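Long-range contacts in putative peptidase (Bacteroides fragilis, PDB 5DYN), which probably activates the B. fragilis toxin by proteolytic cleavage as a clostripain-family cysteine protease, this chain being the C-terminal part of the full-length protein: residues Asn224-Gln228 with Thr241-Lys245; Lys137-Leu142 with Ile215-Ser219; Pro23-Phe29 with Asp46-Ile52; Val109-Lys115 with Val184-Ser190; Arg93-Gly97 with Ser190-Asn194. All coordinates share one frame; numbering follows the deposited sequence.

Contact 1 (Asn224-Gln228 with Thr241-Lys245). Unlike the reference sequence in segment 224-228: T225 (reference Ala). With NA (sodium ion), chain G.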
# COMPACT_ATOMS: atom_id res chain seq x y z
N ASN B 224 16.27 -10.99 -9.33
CA ASN B 224 16.97 -9.89 -9.98
C ASN B 224 16.48 -9.72 -11.41
O ASN B 224 16.36 -8.60 -11.92
CB ASN B 224 18.49 -10.11 -9.96
CG ASN B 224 19.04 -10.31 -8.56
OD1 ASN B 224 18.46 -9.84 -7.58
ND2 ASN B 224 20.16 -11.02 -8.47
N THR B 225 16.21 -10.85 -12.06
CA THR B 225 15.66 -10.87 -13.41
C THR B 225 14.24 -10.31 -13.41
O THR B 225 13.89 -9.49 -14.26
CB THR B 225 15.67 -12.30 -14.00
OG1 THR B 225 17.02 -12.76 -14.12
CG2 THR B 225 15.01 -12.32 -15.36
N SER B 226 13.44 -10.76 -12.46
CA SER B 226 12.06 -10.29 -12.33
C SER B 226 11.98 -8.78 -12.12
O SER B 226 11.05 -8.13 -12.59
CB SER B 226 11.36 -11.00 -11.17
OG SER B 226 11.33 -12.40 -11.36
N TYR B 227 12.96 -8.23 -11.41
CA TYR B 227 12.98 -6.81 -11.11
C TYR B 227 13.17 -5.98 -12.38
O TYR B 227 12.80 -4.80 -12.42
CB TYR B 227 14.09 -6.49 -10.11
CG TYR B 227 14.01 -5.11 -9.50
CD1 TYR B 227 12.89 -4.72 -8.78
CD2 TYR B 227 15.06 -4.21 -9.63
CE1 TYR B 227 12.81 -3.46 -8.22
CE2 TYR B 227 14.99 -2.95 -9.06
CZ TYR B 227 13.86 -2.58 -8.36
OH TYR B 227 13.77 -1.33 -7.79
N GLN B 228 13.73 -6.59 -13.42
CA GLN B 228 13.90 -5.91 -14.69
C GLN B 228 12.57 -5.70 -15.41
O GLN B 228 12.51 -5.05 -16.46
CB GLN B 228 14.86 -6.69 -15.60
CG GLN B 228 16.20 -6.97 -14.96
CD GLN B 228 17.16 -7.64 -15.92
OE1 GLN B 228 17.39 -8.85 -15.86
NE2 GLN B 228 17.74 -6.85 -16.82
N THR B 241 23.64 0.15 -14.06
CA THR B 241 24.56 -0.23 -13.00
C THR B 241 25.35 -1.47 -13.41
O THR B 241 25.00 -2.14 -14.39
CB THR B 241 23.84 -0.52 -11.66
OG1 THR B 241 22.95 -1.63 -11.82
CG2 THR B 241 23.07 0.70 -11.18
N GLY B 242 26.40 -1.79 -12.66
CA GLY B 242 27.20 -2.97 -12.94
C GLY B 242 26.44 -4.26 -12.73
O GLY B 242 26.85 -5.32 -13.20
N TRP B 243 25.32 -4.18 -12.01
CA TRP B 243 24.48 -5.34 -11.75
C TRP B 243 23.73 -5.81 -12.99
O TRP B 243 23.39 -6.98 -13.11
CB TRP B 243 23.48 -5.04 -10.63
CG TRP B 243 23.95 -5.46 -9.28
CD1 TRP B 243 24.62 -4.70 -8.36
CD2 TRP B 243 23.79 -6.76 -8.68
NE1 TRP B 243 24.89 -5.44 -7.24
CE2 TRP B 243 24.39 -6.71 -7.41
CE3 TRP B 243 23.21 -7.95 -9.11
CZ2 TRP B 243 24.42 -7.80 -6.55
CZ3 TRP B 243 23.23 -9.04 -8.25
CH2 TRP B 243 23.83 -8.96 -6.99
N TYR B 244 23.47 -4.89 -13.91
CA TYR B 244 22.61 -5.20 -15.05
C TYR B 244 23.19 -4.84 -16.42
O TYR B 244 22.78 -5.41 -17.43
CB TYR B 244 21.26 -4.49 -14.88
CG TYR B 244 20.41 -5.04 -13.76
CD1 TYR B 244 19.83 -6.30 -13.86
CD2 TYR B 244 20.18 -4.30 -12.61
CE1 TYR B 244 19.05 -6.81 -12.84
CE2 TYR B 244 19.40 -4.80 -11.58
CZ TYR B 244 18.84 -6.06 -11.71
OH TYR B 244 18.06 -6.57 -10.69
N LYS B 245 24.14 -3.90 -16.46
CA LYS B 245 24.70 -3.44 -17.73
C LYS B 245 25.57 -4.51 -18.38
O LYS B 245 25.57 -4.65 -19.60
CB LYS B 245 25.50 -2.16 -17.53
CG LYS B 245 27.01 -2.37 -17.49
CD LYS B 245 27.74 -1.06 -17.28
CE LYS B 245 29.09 -1.29 -16.62
NZ LYS B 245 30.22 -1.01 -17.55
NA NA G . 15.09 0.86 -6.75
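W243 is the first residue of 241-245 to meet the helix that carries N224. Its ring carbon CZ3 lies 3.7 Å from N224 ND2, with the amide and indole planes steeply inclined at 75°. The polar ends of both residues are engaged by other partners: N224 OD1 bonds to the hydroxyl of Y214 and ND2 to R217 O, while W243 NE1 bonds to Q138 O. The indole thus contributes bulk here rather than a polar link. T241 O accepts from both Y244 N and K245 N, which folds the segment into a turn and presents the next side chain to the helix.

Y244 follows and carries most of the contact. With CG anti to its own carbonyl carbon (chi1 -69°), the ring reaches across to the helix and OH donates to N224 O at 2.9 Å. Tyrosine suits the place because its long, flat side chain spans the gap and ends in a hydroxyl that can donate to this carbonyl. The stem of Q228 runs obliquely against the same ring, CG lying 3.6 Å from Y244 CE1, and its NE2 bonds to Y233 OH. Y244 OH also comes to the edge of the Y227 ring, 4.0 Å from CD2.

The last modelled residues thus pack against helix 221-227 beside a sodium site, where Y227 OH binds the ion at 2.8 Å together with T213, W232 and W238.

Contact 2 (Lys137-Leu142 with Ile215-Ser219)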
# COMPACT_ATOMS: atom_id res chain seq x y z
N LYS B 137 29.22 -5.56 -9.96
CA LYS B 137 28.18 -6.49 -9.54
C LYS B 137 28.61 -7.26 -8.30
O LYS B 137 29.42 -8.19 -8.38
CB LYS B 137 27.83 -7.46 -10.68
CG LYS B 137 26.77 -8.49 -10.32
CD LYS B 137 26.36 -9.30 -11.53
CE LYS B 137 25.38 -10.40 -11.16
NZ LYS B 137 25.06 -11.27 -12.33
N GLN B 138 28.04 -6.89 -7.16
CA GLN B 138 28.48 -7.42 -5.87
C GLN B 138 27.45 -7.13 -4.78
O GLN B 138 26.83 -6.06 -4.78
CB GLN B 138 29.84 -6.82 -5.50
CG GLN B 138 30.29 -7.07 -4.07
CD GLN B 138 31.65 -6.46 -3.78
OE1 GLN B 138 32.66 -7.16 -3.78
NE2 GLN B 138 31.68 -5.16 -3.53
N ASN B 139 27.27 -8.07 -3.86
CA ASN B 139 26.41 -7.85 -2.70
C ASN B 139 26.81 -6.58 -1.94
O ASN B 139 28.00 -6.30 -1.77
CB ASN B 139 26.45 -9.05 -1.76
CG ASN B 139 25.56 -10.18 -2.22
OD1 ASN B 139 24.61 -9.96 -2.98
ND2 ASN B 139 25.84 -11.39 -1.76
N PHE B 140 25.81 -5.83 -1.51
CA PHE B 140 26.05 -4.56 -0.85
C PHE B 140 26.33 -4.73 0.65
O PHE B 140 25.93 -5.73 1.24
CB PHE B 140 24.86 -3.62 -1.06
CG PHE B 140 24.63 -3.23 -2.50
CD1 PHE B 140 23.96 -4.09 -3.36
CD2 PHE B 140 25.08 -2.01 -2.98
CE1 PHE B 140 23.74 -3.73 -4.68
CE2 PHE B 140 24.87 -1.65 -4.30
CZ PHE B 140 24.20 -2.51 -5.15
N ASP B 141 27.02 -3.77 1.24
CA ASP B 141 27.18 -3.70 2.68
C ASP B 141 25.99 -2.93 3.26
O ASP B 141 26.03 -1.70 3.34
CB ASP B 141 28.51 -3.04 3.06
CG ASP B 141 28.74 -2.99 4.56
OD1 ASP B 141 28.11 -3.78 5.30
OD2 ASP B 141 29.56 -2.15 5.00
N LEU B 142 24.95 -3.65 3.65
CA LEU B 142 23.67 -3.03 3.98
C LEU B 142 23.43 -2.83 5.47
O LEU B 142 22.29 -2.61 5.90
CB LEU B 142 22.53 -3.85 3.39
CG LEU B 142 22.46 -3.88 1.87
CD1 LEU B 142 21.33 -4.77 1.40
CD2 LEU B 142 22.31 -2.46 1.34
N ILE B 215 16.74 -4.42 -3.55
CA ILE B 215 18.18 -4.43 -3.74
C ILE B 215 18.60 -5.80 -4.26
O ILE B 215 18.26 -6.82 -3.66
CB ILE B 215 18.95 -4.11 -2.44
CG1 ILE B 215 18.52 -2.76 -1.86
CG2 ILE B 215 20.45 -4.13 -2.69
CD1 ILE B 215 19.18 -2.41 -0.56
N PRO B 216 19.30 -5.82 -5.40
CA PRO B 216 19.80 -7.07 -6.00
C PRO B 216 20.71 -7.85 -5.04
O PRO B 216 21.37 -7.26 -4.19
CB PRO B 216 20.58 -6.58 -7.22
CG PRO B 216 19.94 -5.29 -7.58
CD PRO B 216 19.58 -4.66 -6.26
N ARG B 217 20.73 -9.16 -5.20
CA ARG B 217 21.49 -10.04 -4.33
C ARG B 217 21.91 -11.28 -5.11
O ARG B 217 21.16 -11.77 -5.95
CB ARG B 217 20.65 -10.44 -3.11
CG ARG B 217 19.40 -11.23 -3.49
CD ARG B 217 18.24 -10.93 -2.58
NE ARG B 217 17.93 -9.50 -2.54
CZ ARG B 217 17.13 -8.96 -1.63
NH1 ARG B 217 16.56 -9.73 -0.72
NH2 ARG B 217 16.89 -7.66 -1.64
N MET B 218 23.12 -11.76 -4.83
CA MET B 218 23.67 -12.92 -5.54
C MET B 218 22.79 -14.16 -5.38
O MET B 218 22.72 -15.00 -6.27
CB MET B 218 25.09 -13.21 -5.04
CG MET B 218 26.12 -12.18 -5.43
SD MET B 218 26.35 -12.06 -7.21
CE MET B 218 27.59 -10.76 -7.31
N SER B 219 22.12 -14.26 -4.23
CA SER B 219 21.36 -15.46 -3.90
C SER B 219 20.10 -15.62 -4.74
O SER B 219 19.60 -16.73 -4.91
CB SER B 219 20.98 -15.44 -2.42
OG SER B 219 20.20 -14.29 -2.10
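N139 and M218 join two irregular loops of the clostripain-family fold, one following helix 130-133 and the other leading from strand 212-213 into helix 221-227. The polar link is M218 N donating to N139 OD1 at 3.0 Å, nearly straight at 164°. Asparagine suits the spot because its short side chain brings an acceptor to a backbone N-H of the facing loop. Within 215-219, R217 grips I215 O side-on with NE and NH2, the oxygen lying in the guanidinium plane, while NH1 bonds to Q155 O.

Apolar packing centres on the two branches of I215. CG2 meets F140 CD1 at 3.6 Å, and CD1 comes tip to tip with L142, 3.7 Å from L142 CD2. The F140 ring meets that of W243 with the planes about 10° apart, and F163 edge-to-face.

A van der Waals contact with backbone is left to M218. Flexible and unbranched, it bends at chi2 (-63°) and crosses over N139, ending with its methyl CE 3.3 Å from K137 O and close to Q138 CA.

Contact 3 (Pro23-Phe29 with Asp46-Ile52)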
# COMPACT_ATOMS: atom_id res chain seq x y z
N PRO B 23 -11.67 6.48 -12.14
CA PRO B 23 -11.41 7.92 -12.24
C PRO B 23 -10.13 8.25 -11.48
O PRO B 23 -9.66 7.40 -10.72
CB PRO B 23 -12.63 8.55 -11.56
CG PRO B 23 -13.10 7.51 -10.61
CD PRO B 23 -12.83 6.19 -11.27
N ASP B 24 -9.56 9.43 -11.69
CA ASP B 24 -8.36 9.78 -10.95
C ASP B 24 -8.68 9.85 -9.47
O ASP B 24 -9.62 10.52 -9.05
CB ASP B 24 -7.78 11.11 -11.43
CG ASP B 24 -6.49 11.46 -10.72
OD1 ASP B 24 -5.47 10.77 -10.95
OD2 ASP B 24 -6.49 12.42 -9.92
N LEU B 25 -7.89 9.13 -8.68
CA LEU B 25 -8.16 8.99 -7.25
C LEU B 25 -7.40 10.01 -6.42
O LEU B 25 -6.27 10.38 -6.75
CB LEU B 25 -7.80 7.57 -6.80
CG LEU B 25 -8.47 6.46 -7.61
CD1 LEU B 25 -7.92 5.10 -7.23
CD2 LEU B 25 -9.98 6.49 -7.41
N ASP B 26 -8.02 10.48 -5.35
CA ASP B 26 -7.33 11.35 -4.41
C ASP B 26 -6.25 10.56 -3.69
O ASP B 26 -5.13 11.04 -3.49
CB ASP B 26 -8.31 11.97 -3.40
CG ASP B 26 -7.60 12.70 -2.27
OD1 ASP B 26 -6.53 13.30 -2.51
OD2 ASP B 26 -8.11 12.67 -1.13
N PHE B 27 -6.59 9.33 -3.30
CA PHE B 27 -5.67 8.47 -2.58
C PHE B 27 -5.82 7.02 -2.99
O PHE B 27 -6.91 6.57 -3.35
CB PHE B 27 -5.89 8.61 -1.07
CG PHE B 27 -7.30 8.35 -0.62
CD1 PHE B 27 -7.74 7.05 -0.38
CD2 PHE B 27 -8.19 9.39 -0.42
CE1 PHE B 27 -9.04 6.81 0.03
CE2 PHE B 27 -9.49 9.15 -0.00
CZ PHE B 27 -9.91 7.86 0.22
N LEU B 28 -4.72 6.28 -2.95
CA LEU B 28 -4.75 4.83 -3.08
C LEU B 28 -4.30 4.22 -1.76
O LEU B 28 -3.11 4.07 -1.50
CB LEU B 28 -3.86 4.35 -4.23
CG LEU B 28 -4.43 4.43 -5.65
CD1 LEU B 28 -4.45 5.87 -6.15
CD2 LEU B 28 -3.65 3.54 -6.59
N PHE B 29 -5.27 3.87 -0.92
CA PHE B 29 -4.97 3.33 0.40
C PHE B 29 -4.85 1.81 0.34
O PHE B 29 -5.83 1.10 0.14
CB PHE B 29 -6.06 3.75 1.41
CG PHE B 29 -5.85 3.19 2.79
CD1 PHE B 29 -4.58 2.94 3.29
CD2 PHE B 29 -6.95 2.91 3.60
CE1 PHE B 29 -4.40 2.42 4.55
CE2 PHE B 29 -6.77 2.39 4.87
CZ PHE B 29 -5.50 2.15 5.35
N ASP B 46 0.09 7.28 -12.02
CA ASP B 46 -0.90 7.88 -12.90
C ASP B 46 -2.33 7.53 -12.49
O ASP B 46 -3.28 7.92 -13.17
CB ASP B 46 -0.65 7.44 -14.35
CG ASP B 46 -0.66 5.92 -14.50
OD1 ASP B 46 -0.13 5.23 -13.61
OD2 ASP B 46 -1.20 5.43 -15.52
N CYS B 47 -2.47 6.80 -11.39
CA CYS B 47 -3.78 6.35 -10.94
C CYS B 47 -4.36 7.24 -9.85
O CYS B 47 -5.57 7.23 -9.62
CB CYS B 47 -3.70 4.91 -10.43
SG CYS B 47 -3.33 3.72 -11.71
N GLY B 48 -3.50 7.99 -9.19
CA GLY B 48 -3.95 8.83 -8.10
C GLY B 48 -2.91 9.82 -7.65
O GLY B 48 -1.87 9.97 -8.28
N SER B 49 -3.21 10.51 -6.55
CA SER B 49 -2.32 11.54 -6.04
C SER B 49 -1.43 11.03 -4.91
O SER B 49 -0.24 11.33 -4.87
CB SER B 49 -3.14 12.74 -5.56
OG SER B 49 -4.06 13.14 -6.55
N TYR B 50 -2.00 10.24 -4.00
CA TYR B 50 -1.24 9.77 -2.84
C TYR B 50 -1.33 8.27 -2.62
O TYR B 50 -2.40 7.67 -2.76
CB TYR B 50 -1.71 10.51 -1.59
CG TYR B 50 -1.50 12.00 -1.67
CD1 TYR B 50 -0.26 12.56 -1.43
CD2 TYR B 50 -2.55 12.85 -2.01
CE1 TYR B 50 -0.05 13.92 -1.51
CE2 TYR B 50 -2.36 14.22 -2.10
CZ TYR B 50 -1.11 14.75 -1.85
OH TYR B 50 -0.91 16.10 -1.93
N LEU B 51 -0.20 7.66 -2.28
CA LEU B 51 -0.12 6.25 -1.95
C LEU B 51 -0.00 6.08 -0.44
O LEU B 51 0.91 6.62 0.18
CB LEU B 51 1.06 5.58 -2.65
CG LEU B 51 1.30 4.11 -2.30
CD1 LEU B 51 0.18 3.24 -2.86
CD2 LEU B 51 2.65 3.63 -2.80
N ILE B 52 -0.93 5.32 0.15
CA ILE B 52 -0.95 5.14 1.60
C ILE B 52 -0.84 3.67 1.99
O ILE B 52 -1.72 2.87 1.67
CB ILE B 52 -2.25 5.71 2.21
CG1 ILE B 52 -2.56 7.08 1.61
CG2 ILE B 52 -2.14 5.78 3.73
CD1 ILE B 52 -3.96 7.58 1.93
O HOH W 1 -5.91 8.63 -12.77
O HOH W 2 -3.31 11.82 -10.39
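L28 pairs with both Y50 and I52 in a parallel ladder, joining the two strands of the beta-alpha-beta unit formed by strand 25-31, helix 38-43 and strand 50-53. The well-packed half is the ladder itself, whose strand directions differ by only 14°. L28 N bonds to Y50 O at 2.7 Å, and I52 N bonds to L28 O at 3.0 Å, so the leucine backbone spans two residues of its neighbour.

Apolar residues suit both faces. F27 CB packs on I52 CD1 at 3.7 Å, and the F29 ring turns its edge to I52 O, crossing I52 at about a right angle. On the other face L28 CD1 settles 3.6 Å from G48 CA; without a side chain, G48 lets the leucine lie directly on the backbone. L28 and F29 also pair in parallel with a strand of the other chain of the assembly, a polypeptide of different sequence, which carries the sheet across the interface.

Toward 23-26 and 46-49 the pairing slackens. Both segments turn a corner, at D26 and at S49, and the bonds from S49 N to L25 O and from Y50 N to D26 O are weak, although L25 N still bonds firmly to C47 O at 3.1 Å. The polar residues gather at this end: D26 OD2 forms a salt bridge to R16 of that other chain, and exposed D24 bends its carboxylate back toward 46-49, where waters bridge it. One water lies 2.8 Å from D24 OD1 and 2.8 Å from D46 O.

Contact 4 (Val109-Lys115 with Val184-Ser190)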
# COMPACT_ATOMS: atom_id res chain seq x y z
N VAL B 109 2.69 0.18 14.80
CA VAL B 109 2.49 0.25 13.35
C VAL B 109 3.39 1.31 12.73
O VAL B 109 3.99 2.13 13.43
CB VAL B 109 1.00 0.56 13.02
CG1 VAL B 109 0.73 2.06 13.14
CG2 VAL B 109 0.64 0.06 11.62
N SER B 110 3.49 1.30 11.40
CA SER B 110 4.17 2.35 10.66
C SER B 110 3.40 2.66 9.38
O SER B 110 3.07 1.76 8.61
CB SER B 110 5.61 1.95 10.34
OG SER B 110 5.65 0.88 9.42
N VAL B 111 3.11 3.93 9.15
CA VAL B 111 2.34 4.36 7.98
C VAL B 111 3.04 5.50 7.25
O VAL B 111 3.53 6.44 7.87
CB VAL B 111 0.91 4.82 8.38
CG1 VAL B 111 0.12 5.21 7.14
CG2 VAL B 111 0.19 3.72 9.14
N GLY B 112 3.09 5.40 5.92
CA GLY B 112 3.66 6.46 5.11
C GLY B 112 2.71 6.91 4.01
O GLY B 112 1.89 6.13 3.53
N VAL B 113 2.83 8.17 3.61
CA VAL B 113 2.08 8.67 2.46
C VAL B 113 3.02 9.26 1.43
O VAL B 113 3.85 10.11 1.74
CB VAL B 113 1.04 9.73 2.86
CG1 VAL B 113 0.23 10.15 1.65
CG2 VAL B 113 0.13 9.19 3.94
N ALA B 114 2.90 8.80 0.19
CA ALA B 114 3.78 9.24 -0.88
C ALA B 114 3.03 10.08 -1.91
O ALA B 114 1.95 9.71 -2.34
CB ALA B 114 4.44 8.03 -1.55
N LYS B 115 3.63 11.20 -2.29
CA LYS B 115 3.06 12.05 -3.34
C LYS B 115 3.43 11.49 -4.71
O LYS B 115 4.59 11.53 -5.12
CB LYS B 115 3.56 13.49 -3.19
CG LYS B 115 2.84 14.50 -4.06
CD LYS B 115 3.21 15.93 -3.69
CE LYS B 115 2.36 16.94 -4.45
NZ LYS B 115 2.56 18.34 -3.97
N VAL B 184 8.54 13.61 -1.84
CA VAL B 184 7.74 12.41 -2.07
C VAL B 184 6.99 11.98 -0.82
O VAL B 184 5.76 11.89 -0.83
CB VAL B 184 8.62 11.24 -2.57
CG1 VAL B 184 7.77 9.99 -2.76
CG2 VAL B 184 9.31 11.62 -3.86
N MET B 185 7.73 11.69 0.25
CA MET B 185 7.10 11.27 1.49
C MET B 185 6.57 12.46 2.28
O MET B 185 7.33 13.21 2.89
CB MET B 185 8.08 10.46 2.35
CG MET B 185 8.60 9.22 1.65
SD MET B 185 7.26 8.24 0.94
CE MET B 185 6.42 7.68 2.42
N VAL B 186 5.25 12.64 2.25
CA VAL B 186 4.61 13.75 2.93
C VAL B 186 4.18 13.35 4.35
O VAL B 186 3.86 14.20 5.17
CB VAL B 186 3.39 14.25 2.15
CG1 VAL B 186 3.83 14.82 0.81
CG2 VAL B 186 2.38 13.14 1.96
N TYR B 187 4.18 12.05 4.62
CA TYR B 187 3.86 11.54 5.94
C TYR B 187 4.64 10.26 6.22
O TYR B 187 4.73 9.38 5.37
CB TYR B 187 2.36 11.27 6.08
CG TYR B 187 1.93 10.82 7.46
CD1 TYR B 187 2.03 9.48 7.84
CD2 TYR B 187 1.43 11.72 8.39
CE1 TYR B 187 1.64 9.06 9.10
CE2 TYR B 187 1.03 11.31 9.65
CZ TYR B 187 1.14 9.97 10.00
OH TYR B 187 0.75 9.56 11.26
N TRP B 188 5.21 10.18 7.42
CA TRP B 188 5.88 8.96 7.87
C TRP B 188 5.98 8.95 9.39
O TRP B 188 6.74 9.71 9.98
CB TRP B 188 7.27 8.84 7.24
CG TRP B 188 8.10 7.72 7.80
CD1 TRP B 188 9.34 7.82 8.37
CD2 TRP B 188 7.75 6.33 7.85
NE1 TRP B 188 9.79 6.59 8.76
CE2 TRP B 188 8.83 5.65 8.46
CE3 TRP B 188 6.64 5.59 7.45
CZ2 TRP B 188 8.83 4.27 8.66
CZ3 TRP B 188 6.64 4.22 7.65
CH2 TRP B 188 7.73 3.58 8.25
N LYS B 189 5.18 8.09 10.01
CA LYS B 189 5.18 7.94 11.45
C LYS B 189 5.25 6.46 11.81
O LYS B 189 4.65 5.62 11.15
CB LYS B 189 3.94 8.58 12.08
CG LYS B 189 3.92 10.09 11.98
CD LYS B 189 4.87 10.72 12.98
CE LYS B 189 4.40 10.46 14.40
NZ LYS B 189 5.25 11.17 15.40
N SER B 190 6.00 6.16 12.86
CA SER B 190 6.14 4.78 13.32
C SER B 190 6.37 4.71 14.81
O SER B 190 7.05 5.56 15.39
CB SER B 190 7.29 4.09 12.59
OG SER B 190 7.44 2.76 13.06
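A classic beta bulge sets two residues, V186 and Y187, against the single V113, shifting the antiparallel pairing of 109-115 with 184-190 by one residue. V113 O takes V186 N at 2.9 Å and, more weakly, Y187 N, while V113 N donates to Y187 O. Beyond the bulge K115 N bonds to V184 O at 2.7 Å; on its other side V111 and K189 form a hydrogen-bonded pair.

These strands are neighbours in the five-stranded mixed sheet of the domain. V111, V113 and Y187 lie on the face covered by helix 78-92, where branched and aromatic side chains suit close packing: V113 CG2 rests 3.7 Å from Y187 CB. The other face holds S110, G112, A114, M185, W188 and S190. Small residues of 110-114 accommodate the large ones opposite. W188 swings its CG anti to the backbone N (chi1 172°), bringing CH2 to 3.4 Å from S110 CB and turning its ring edge to G112 N, while S190 CB lies over one ring face near the rim. S110 OG bonds to S54 OG. M185, bent at chi2 and chi3, folds its thioether over the strand, with SD 3.8 Å from A114 CB and CE 4.0 Å from G112 CA.

Contact 5 (Arg93-Gly97 with Ser190-Asn194). Unlike the reference sequence in segment 93-97: D95 (reference Asn).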
# COMPACT_ATOMS: atom_id res chain seq x y z
N ARG B 93 -2.24 2.43 21.78
CA ARG B 93 -2.31 1.12 22.41
C ARG B 93 -0.96 0.41 22.36
O ARG B 93 -0.85 -0.76 22.72
CB ARG B 93 -3.39 0.28 21.73
CG ARG B 93 -4.78 0.86 21.88
CD ARG B 93 -5.77 0.28 20.89
NE ARG B 93 -7.12 0.79 21.12
CZ ARG B 93 -7.54 1.99 20.75
NH1 ARG B 93 -6.72 2.82 20.10
NH2 ARG B 93 -8.78 2.37 21.01
N TYR B 94 0.07 1.14 21.94
CA TYR B 94 1.41 0.57 21.82
C TYR B 94 2.03 0.28 23.18
O TYR B 94 2.11 1.16 24.03
CB TYR B 94 2.32 1.53 21.03
CG TYR B 94 3.75 1.05 20.91
CD1 TYR B 94 4.10 0.06 20.00
CD2 TYR B 94 4.75 1.60 21.70
CE1 TYR B 94 5.41 -0.37 19.88
CE2 TYR B 94 6.06 1.17 21.59
CZ TYR B 94 6.38 0.18 20.67
OH TYR B 94 7.69 -0.25 20.56
N ASP B 95 2.45 -0.97 23.37
CA ASP B 95 3.11 -1.36 24.61
C ASP B 95 4.28 -2.29 24.29
O ASP B 95 4.52 -3.27 25.01
CB ASP B 95 2.11 -2.04 25.56
CG ASP B 95 2.61 -2.08 27.00
OD1 ASP B 95 3.44 -1.22 27.37
OD2 ASP B 95 2.17 -2.96 27.76
N ASP B 96 4.98 -1.97 23.21
CA ASP B 96 6.13 -2.75 22.74
C ASP B 96 5.79 -4.23 22.58
O ASP B 96 6.60 -5.10 22.89
CB ASP B 96 7.32 -2.57 23.69
CG ASP B 96 8.64 -3.00 23.06
OD1 ASP B 96 8.78 -2.88 21.82
OD2 ASP B 96 9.53 -3.47 23.80
N GLY B 97 4.59 -4.51 22.09
CA GLY B 97 4.19 -5.86 21.77
C GLY B 97 3.85 -6.76 22.94
O GLY B 97 3.66 -7.97 22.77
N SER B 190 6.00 6.16 12.86
CA SER B 190 6.14 4.78 13.32
C SER B 190 6.37 4.71 14.81
O SER B 190 7.05 5.56 15.39
CB SER B 190 7.29 4.09 12.59
OG SER B 190 7.44 2.76 13.06
N THR B 191 5.80 3.69 15.44
CA THR B 191 6.15 3.36 16.81
C THR B 191 7.62 2.94 16.83
O THR B 191 8.16 2.57 15.79
CB THR B 191 5.25 2.23 17.35
OG1 THR B 191 5.27 1.12 16.45
CG2 THR B 191 3.82 2.73 17.49
N PRO B 192 8.28 3.03 18.00
CA PRO B 192 9.68 2.62 18.10
C PRO B 192 9.93 1.24 17.49
O PRO B 192 10.97 1.01 16.88
CB PRO B 192 9.93 2.61 19.61
CG PRO B 192 9.01 3.66 20.13
CD PRO B 192 7.78 3.60 19.27
N ARG B 193 8.97 0.33 17.66
CA ARG B 193 9.06 -0.99 17.05
C ARG B 193 7.73 -1.38 16.39
O ARG B 193 6.68 -0.81 16.70
CB ARG B 193 9.48 -2.03 18.09
CG ARG B 193 10.85 -1.76 18.71
CD ARG B 193 11.52 -3.03 19.21
NE ARG B 193 10.73 -3.70 20.24
CZ ARG B 193 10.96 -4.94 20.67
NH1 ARG B 193 11.94 -5.65 20.14
NH2 ARG B 193 10.19 -5.46 21.61
N ASN B 194 7.81 -2.33 15.46
CA ASN B 194 6.63 -2.91 14.83
C ASN B 194 6.59 -4.41 15.09
O ASN B 194 7.57 -4.99 15.55
CB ASN B 194 6.61 -2.64 13.32
CG ASN B 194 6.26 -1.21 12.97
OD1 ASN B 194 6.27 -0.32 13.82
ND2 ASN B 194 5.94 -0.98 11.70
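Y94 lays its ring across T191, P192 and R193, so that the loop after helix 78-92 rests on strand 185-196. From the base upward, CB lies 4.0 Å from T191 CG2, and CG meets the same methyl. CD1 and CE1 pass beneath T191 CB, which stands over the ring face 3.8 Å from the centroid of Y94 and 21° off its normal, a CH-pi contact; CE1 also comes near R193 O, which lies obliquely to the ring. The opposite face is covered by D96 N, above its centre, so the ring is held between its own loop and the strand. Across the ring, CE2 lies 3.8 Å from P192 CD, a rigid apolar partner that approaches obliquely. At the tip, OH accepts a weak bond from R193 N at 3.2 Å and also touches R193 CB. Tyrosine fits because it combines a flat packing surface with a polar end.

Beyond that tip the two segments are joined by charge. R193 NE donates to D96 OD1 at 2.6 Å, in the guanidinium plane and on the syn lone pair, while R193 NH2 makes a weaker second bond to the same oxygen at 2.9 Å. The carboxylate and guanidinium planes stand 50° apart, so the two groups do not meet flat. A salt bridge beside a packed ring implies that this surface contact is pinned both by dispersion and by charge, and the nearby arginine would be expected to stabilise D96 as the carboxylate.

From the N terminus, contact 3 closes first, a short loop around helix 38-43 that sets two parallel strands side by side. The chain then opens contact 5 at 93-97, contact 4 at 109-115 and contact 2 at 137-142. Contact 4 closes at 184-190, nested inside the loop that contact 5 closes at 190-194, the two sharing S190. Contact 2 closes only at 215-219 and so crosses both. Contact 1 follows in series. Contacts 3 and 4 meet through strands 50-53 and 110-115, and contact 5 ties the loop after helix 78-92 to strand 185-196 of that sheet. Contacts 1 and 2 touch, their centres about 11 Å apart, where the loops after helix 130-133 and before helix 221-227 meet the last modelled residues.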